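Local structure of cytokinin riboside 5'-monophosphate phosphoribohydrolase (Corynebacterium glutamicum, 5ZBL) at residues Q32-T37 against A180-M185; H97-R102 against L120-E125. The protein is a cytokinin riboside 5'-monophosphate phosphoribohydrolase-family protein with a Rossmann-like fold, a parallel sheet between helices. All coordinates share one frame; numbering follows the deposited sequence.

Interaction 1: Q32-T37 against A180-M185; sequences QTLAKT and ALLKAM
Leu182 reaches Thr37 and Leu34 with one methyl, CD1, and the contact is apolar. CD1 of Leu182 lies 3.4 Å from CG2 of Thr37, tighter than usual for two methyl groups. CD1 of Leu182 also lies 4.1 Å from both CD1 and the backbone O of Leu34. CD1 of Leu34 is in turn 4.3 Å from CD2 of Leu181, so Leu34 faces two leucines of the other helix. CG of Leu34 is anti to the backbone N (chi1 179°), which carries the methyls nearer to 180-185 than the start of the side chain suggests.

Both segments belong to helices of a Rossmann-like fold. Helices 25-40 and 178-186 lie side by side against the parallel sheet. The axes of segments 32-37 and 180-185 approach to 10.6 Å, and their directions differ by 42°. Leu34 and Leu181 both rest on Tyr142 of strand 139-142.

The polar part of Thr37 turns back to its own helix. OG1 of Thr37 donates to the backbone O of Thr33 at 2.7 Å. The backbone N of Thr37 binds the same oxygen from the opposite face of the carbonyl plane. The OG1 bond fixes the side-chain rotation and leaves CG2 facing Leu182.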
loop_
_atom_site.group_PDB
_atom_site.type_symbol
_atom_site.label_atom_id
_atom_site.label_comp_id
_atom_site.label_asym_id
_atom_site.label_seq_id
_atom_site.Cartn_x
_atom_site.Cartn_y
_atom_site.Cartn_z
ATOM N N GLN A 32 -13.859 -19.550 -0.623
ATOM C CA GLN A 32 -14.949 -20.284 -1.281
ATOM C C GLN A 32 -16.319 -19.940 -0.779
ATOM O O GLN A 32 -17.235 -19.792 -1.582
ATOM C CB GLN A 32 -14.726 -21.779 -1.130
ATOM C CG GLN A 32 -13.586 -22.231 -2.014
ATOM C CD GLN A 32 -12.977 -23.544 -1.591
ATOM O OE1 GLN A 32 -12.024 -23.978 -2.206
ATOM N NE2 GLN A 32 -13.509 -24.172 -0.522
ATOM N N THR A 33 -16.457 -19.787 0.537
ATOM C CA THR A 33 -17.747 -19.393 1.123
ATOM C C THR A 33 -18.104 -17.987 0.699
ATOM O O THR A 33 -19.287 -17.666 0.488
ATOM C CB THR A 33 -17.755 -19.477 2.672
ATOM O OG1 THR A 33 -17.030 -20.626 3.079
ATOM C CG2 THR A 33 -19.147 -19.672 3.170
ATOM N N LEU A 34 -17.082 -17.142 0.603
ATOM C CA LEU A 34 -17.295 -15.760 0.182
ATOM C C LEU A 34 -17.776 -15.690 -1.292
ATOM O O LEU A 34 -18.784 -15.033 -1.613
ATOM C CB LEU A 34 -16.012 -14.955 0.430
ATOM C CG LEU A 34 -16.053 -13.489 0.022
ATOM C CD1 LEU A 34 -17.210 -12.711 0.673
ATOM C CD2 LEU A 34 -14.702 -12.863 0.318
ATOM N N ALA A 35 -17.056 -16.384 -2.170
ATOM C CA ALA A 35 -17.432 -16.523 -3.576
ATOM C C ALA A 35 -18.877 -17.008 -3.815
ATOM O O ALA A 35 -19.591 -16.472 -4.665
ATOM C CB ALA A 35 -16.458 -17.485 -4.246
ATOM N N LYS A 36 -19.280 -18.044 -3.076
ATOM C CA LYS A 36 -20.638 -18.633 -3.193
ATOM C C LYS A 36 -21.759 -17.654 -2.791
ATOM O O LYS A 36 -22.785 -17.544 -3.480
ATOM C CB LYS A 36 -20.716 -19.943 -2.356
ATOM C CG LYS A 36 -22.066 -20.676 -2.307
ATOM C CD LYS A 36 -22.660 -20.988 -3.690
ATOM C CE LYS A 36 -23.592 -22.201 -3.698
ATOM N NZ LYS A 36 -23.453 -22.930 -4.991
ATOM N N THR A 37 -21.562 -16.987 -1.652
ATOM C CA THR A 37 -22.463 -15.960 -1.163
ATOM C C THR A 37 -22.607 -14.868 -2.192
ATOM O O THR A 37 -23.732 -14.426 -2.493
ATOM C CB THR A 37 -21.907 -15.343 0.125
ATOM O OG1 THR A 37 -21.572 -16.400 1.009
ATOM C CG2 THR A 37 -22.911 -14.421 0.813
ATOM N N ALA A 180 -22.526 -11.221 6.358
ATOM C CA ALA A 180 -22.481 -9.915 6.987
ATOM C C ALA A 180 -21.646 -8.889 6.181
ATOM O O ALA A 180 -22.022 -7.719 6.098
ATOM C CB ALA A 180 -21.964 -10.035 8.399
ATOM N N LEU A 181 -20.550 -9.365 5.576
ATOM C CA LEU A 181 -19.675 -8.574 4.736
ATOM C C LEU A 181 -20.325 -8.057 3.457
ATOM O O LEU A 181 -20.196 -6.862 3.132
ATOM C CB LEU A 181 -18.438 -9.386 4.346
ATOM C CG LEU A 181 -17.334 -8.550 3.627
ATOM C CD1 LEU A 181 -15.937 -8.978 4.021
ATOM C CD2 LEU A 181 -17.469 -8.632 2.125
ATOM N N LEU A 182 -20.972 -8.952 2.706
ATOM C CA LEU A 182 -21.657 -8.561 1.461
ATOM C C LEU A 182 -22.889 -7.745 1.752
ATOM O O LEU A 182 -23.156 -6.757 1.051
ATOM C CB LEU A 182 -22.029 -9.771 0.624
ATOM C CG LEU A 182 -20.799 -10.454 0.004
ATOM C CD1 LEU A 182 -21.103 -11.883 -0.420
ATOM C CD2 LEU A 182 -20.261 -9.644 -1.168
ATOM N N LYS A 183 -23.627 -8.137 2.785
ATOM C CA LYS A 183 -24.808 -7.369 3.214
ATOM C C LYS A 183 -24.447 -5.940 3.531
ATOM O O LYS A 183 -25.131 -5.021 3.100
ATOM C CB LYS A 183 -25.482 -7.994 4.429
ATOM C CG LYS A 183 -26.727 -7.265 4.906
ATOM C CD LYS A 183 -27.674 -8.197 5.648
ATOM C CE LYS A 183 -29.050 -7.563 5.816
ATOM N NZ LYS A 183 -29.221 -6.948 7.158
ATOM N N ALA A 184 -23.362 -5.749 4.274
ATOM C CA ALA A 184 -22.924 -4.397 4.616
ATOM C C ALA A 184 -22.529 -3.577 3.370
ATOM O O ALA A 184 -22.788 -2.376 3.347
ATOM C CB ALA A 184 -21.791 -4.431 5.639
ATOM N N MET A 185 -21.885 -4.221 2.380
ATOM C CA MET A 185 -21.492 -3.582 1.116
ATOM C C MET A 185 -22.740 -3.255 0.229
ATOM O O MET A 185 -22.744 -2.257 -0.486
ATOM C CB MET A 185 -20.480 -4.464 0.319
ATOM C CG MET A 185 -19.071 -4.630 0.923
ATOM S SD MET A 185 -17.975 -5.765 0.006
ATOM C CE MET A 185 -17.565 -4.665 -1.331
#

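Interaction 2: H97-R102 against L120-E125; sequences HIRKRR and LEELFE. With GOL (glycerol), chain F.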
loop_
_atom_site.group_PDB
_atom_site.type_symbol
_atom_site.label_atom_id
_atom_site.label_comp_id
_atom_site.label_asym_id
_atom_site.label_seq_id
_atom_site.Cartn_x
_atom_site.Cartn_y
_atom_site.Cartn_z
ATOM N N HIS A 97 0.115 0.387 -13.179
ATOM C CA HIS A 97 -0.745 1.549 -12.967
ATOM C C HIS A 97 -2.127 1.307 -13.567
ATOM O O HIS A 97 -3.152 1.419 -12.890
ATOM C CB HIS A 97 -0.104 2.767 -13.661
ATOM C CG HIS A 97 -0.765 4.087 -13.374
ATOM N ND1 HIS A 97 -0.944 5.049 -14.347
ATOM C CD2 HIS A 97 -1.233 4.625 -12.227
ATOM C CE1 HIS A 97 -1.495 6.126 -13.813
ATOM N NE2 HIS A 97 -1.681 5.894 -12.527
ATOM N N ILE A 98 -2.124 0.979 -14.860
ATOM C CA ILE A 98 -3.327 0.815 -15.632
ATOM C C ILE A 98 -4.049 -0.381 -15.000
ATOM O O ILE A 98 -5.271 -0.318 -14.755
ATOM C CB ILE A 98 -3.021 0.678 -17.153
ATOM C CG1 ILE A 98 -2.436 2.000 -17.690
ATOM C CG2 ILE A 98 -4.286 0.382 -17.957
ATOM C CD1 ILE A 98 -1.760 1.873 -19.046
ATOM N N ARG A 99 -3.307 -1.426 -14.624
ATOM C CA ARG A 99 -3.996 -2.555 -14.012
ATOM C C ARG A 99 -4.900 -2.126 -12.814
ATOM O O ARG A 99 -6.090 -2.463 -12.764
ATOM C CB ARG A 99 -3.001 -3.588 -13.603
ATOM C CG ARG A 99 -3.616 -4.886 -13.202
ATOM C CD ARG A 99 -2.688 -5.505 -12.247
ATOM N NE ARG A 99 -2.921 -6.898 -12.019
ATOM C CZ ARG A 99 -2.267 -7.574 -11.085
ATOM N NH1 ARG A 99 -1.379 -6.946 -10.292
ATOM N NH2 ARG A 99 -2.509 -8.884 -10.943
ATOM N N LYS A 100 -4.351 -1.322 -11.909
ATOM C CA LYS A 100 -5.054 -0.915 -10.691
ATOM C C LYS A 100 -6.172 0.060 -10.986
ATOM O O LYS A 100 -7.260 -0.049 -10.407
ATOM C CB LYS A 100 -4.136 -0.217 -9.724
ATOM C CG LYS A 100 -2.952 -0.998 -9.266
ATOM C CD LYS A 100 -2.269 -0.167 -8.194
ATOM C CE LYS A 100 -0.796 -0.410 -8.073
ATOM N NZ LYS A 100 -0.301 0.502 -6.999
ATOM N N ARG A 101 -5.928 1.000 -11.882
ATOM C CA ARG A 101 -7.032 1.839 -12.334
ATOM C C ARG A 101 -8.223 1.003 -12.893
ATOM O O ARG A 101 -9.380 1.261 -12.549
ATOM C CB ARG A 101 -6.535 2.847 -13.341
ATOM C CG ARG A 101 -7.537 3.930 -13.703
ATOM C CD ARG A 101 -7.165 4.584 -15.034
ATOM N NE ARG A 101 -6.082 5.560 -14.901
ATOM C CZ ARG A 101 -6.223 6.802 -14.448
ATOM N NH1 ARG A 101 -7.404 7.260 -14.054
ATOM N NH2 ARG A 101 -5.158 7.599 -14.377
ATOM N N ARG A 102 -7.938 -0.012 -13.712
ATOM C CA ARG A 102 -8.983 -0.808 -14.325
ATOM C C ARG A 102 -9.783 -1.678 -13.350
ATOM O O ARG A 102 -11.031 -1.790 -13.468
ATOM C CB ARG A 102 -8.459 -1.683 -15.470
ATOM C CG ARG A 102 -8.641 -1.072 -16.839
ATOM C CD ARG A 102 -10.112 -0.823 -17.203
ATOM N NE ARG A 102 -10.695 -1.905 -17.969
ATOM C CZ ARG A 102 -11.903 -1.859 -18.523
ATOM N NH1 ARG A 102 -12.335 -2.902 -19.220
ATOM N NH2 ARG A 102 -12.687 -0.787 -18.389
ATOM N N LEU A 120 -2.030 -5.608 0.690
ATOM C CA LEU A 120 -1.981 -4.440 1.543
ATOM C C LEU A 120 -1.806 -3.156 0.743
ATOM O O LEU A 120 -2.564 -2.194 0.924
ATOM C CB LEU A 120 -0.871 -4.598 2.616
ATOM C CG LEU A 120 -1.373 -5.147 3.944
ATOM C CD1 LEU A 120 -0.287 -5.451 4.959
ATOM C CD2 LEU A 120 -2.270 -4.118 4.582
ATOM N N GLU A 121 -0.842 -3.159 -0.171
ATOM C CA GLU A 121 -0.657 -2.031 -1.079
ATOM C C GLU A 121 -1.951 -1.649 -1.835
ATOM O O GLU A 121 -2.294 -0.458 -1.949
ATOM C CB GLU A 121 0.427 -2.341 -2.071
ATOM C CG GLU A 121 0.937 -1.174 -2.864
ATOM C CD GLU A 121 0.065 -0.824 -4.049
ATOM O OE1 GLU A 121 -0.464 -1.763 -4.691
ATOM O OE2 GLU A 121 -0.104 0.403 -4.351
ATOM N N GLU A 122 -2.645 -2.635 -2.391
ATOM C CA GLU A 122 -3.870 -2.325 -3.136
ATOM C C GLU A 122 -4.884 -1.668 -2.196
ATOM O O GLU A 122 -5.570 -0.757 -2.599
ATOM C CB GLU A 122 -4.462 -3.556 -3.844
ATOM C CG GLU A 122 -3.866 -3.827 -5.230
ATOM C CD GLU A 122 -3.743 -5.319 -5.596
ATOM O OE1 GLU A 122 -3.575 -6.170 -4.677
ATOM O OE2 GLU A 122 -3.768 -5.657 -6.818
ATOM N N LEU A 123 -4.937 -2.115 -0.947
ATOM C CA LEU A 123 -5.932 -1.653 -0.028
ATOM C C LEU A 123 -5.678 -0.180 0.346
ATOM O O LEU A 123 -6.589 0.641 0.387
ATOM C CB LEU A 123 -5.949 -2.551 1.214
ATOM C CG LEU A 123 -6.876 -2.074 2.336
ATOM C CD1 LEU A 123 -8.280 -2.178 1.872
ATOM C CD2 LEU A 123 -6.650 -2.856 3.610
ATOM N N PHE A 124 -4.429 0.134 0.612
ATOM C CA PHE A 124 -4.035 1.485 0.955
ATOM C C PHE A 124 -4.109 2.447 -0.224
ATOM O O PHE A 124 -4.346 3.658 -0.051
ATOM C CB PHE A 124 -2.651 1.468 1.618
ATOM C CG PHE A 124 -2.709 1.127 3.070
ATOM C CD1 PHE A 124 -3.275 2.024 3.961
ATOM C CD2 PHE A 124 -2.226 -0.065 3.554
ATOM C CE1 PHE A 124 -3.351 1.742 5.309
ATOM C CE2 PHE A 124 -2.311 -0.364 4.901
ATOM C CZ PHE A 124 -2.882 0.539 5.772
ATOM N N GLU A 125 -3.898 1.900 -1.412
ATOM C CA GLU A 125 -4.140 2.593 -2.661
ATOM C C GLU A 125 -5.608 3.049 -2.784
ATOM O O GLU A 125 -5.863 4.270 -2.987
ATOM C CB GLU A 125 -3.690 1.719 -3.822
ATOM C CG GLU A 125 -3.868 2.243 -5.236
ATOM C CD GLU A 125 -2.890 3.301 -5.604
ATOM O OE1 GLU A 125 -2.002 3.058 -6.455
ATOM O OE2 GLU A 125 -3.035 4.384 -5.042
HETATM C C1 GOL F . 2.030 2.282 -10.065
HETATM O O1 GOL F . 2.441 1.049 -9.466
HETATM C C2 GOL F . 0.775 2.865 -9.412
HETATM O O2 GOL F . 0.829 2.673 -8.008
HETATM C C3 GOL F . 0.645 4.363 -9.598
HETATM O O3 GOL F . -0.638 4.805 -9.142
#
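Lys100 points its ammonium group between Glu121 and Glu125, crossing both side chains at about a right angle. Its chain is extended beyond CG, and this carries NZ across to helix 117-130. The two glutamates are one helical turn apart. NZ of Lys100 donates to OE2 of Glu121 at 2.7 Å. That oxygen is met on its syn side, 33° out of the carboxylate plane. NZ of Lys100 also reaches OE1 of Glu125 at 3.1 Å, here on the anti side and 27° out of plane.

This salt-bridge network joins helices 96-106 and 117-130 of the Rossmann-like fold at the dimer interface. NZ of Lys100 also forms a salt bridge with Glu125 of the second subunit. The nearby lysines of both subunits probably offset the close approach of the two Glu121 carboxylates.

A glycerol, probably from the crystallisation liquor, is bonded to Lys100 of both subunits and to Glu125 of the second. Its O2 accepts from NZ of Lys100 at 2.6 Å. Its O3 lies at the edge of the His97 ring, 3.1 Å from CD2 of His97. NE and NH2 of Arg99 donate to the backbone O of Val72 and of Gly48. NH1 of Arg99 is 4.4 Å from OE2 of Glu122, a mere nearness of opposite charges with no N-H pointing at the oxygen.

How the interactions relate
From the N terminus the chain forms strand 12-16 and then helix 25-40, which holds one side of interaction 1. It then runs through strands 44-47, 69-74 and 89-93 to helix 96-106. Interaction 2 closes a short loop from there, through strand 110-112, to helix 117-130. The chain goes on through strands 139-142 and 173-175 to helix 178-186, where interaction 1 closes a loop of 142 intervening residues. The short loop thus lies wholly within the long one. The two contacts do not touch, and their centres are 22 Å apart on opposite sides of the chain's centre. Interaction 1 ties an early helix to the C-terminal one, whereas interaction 2 joins two central helices at the dimer interface.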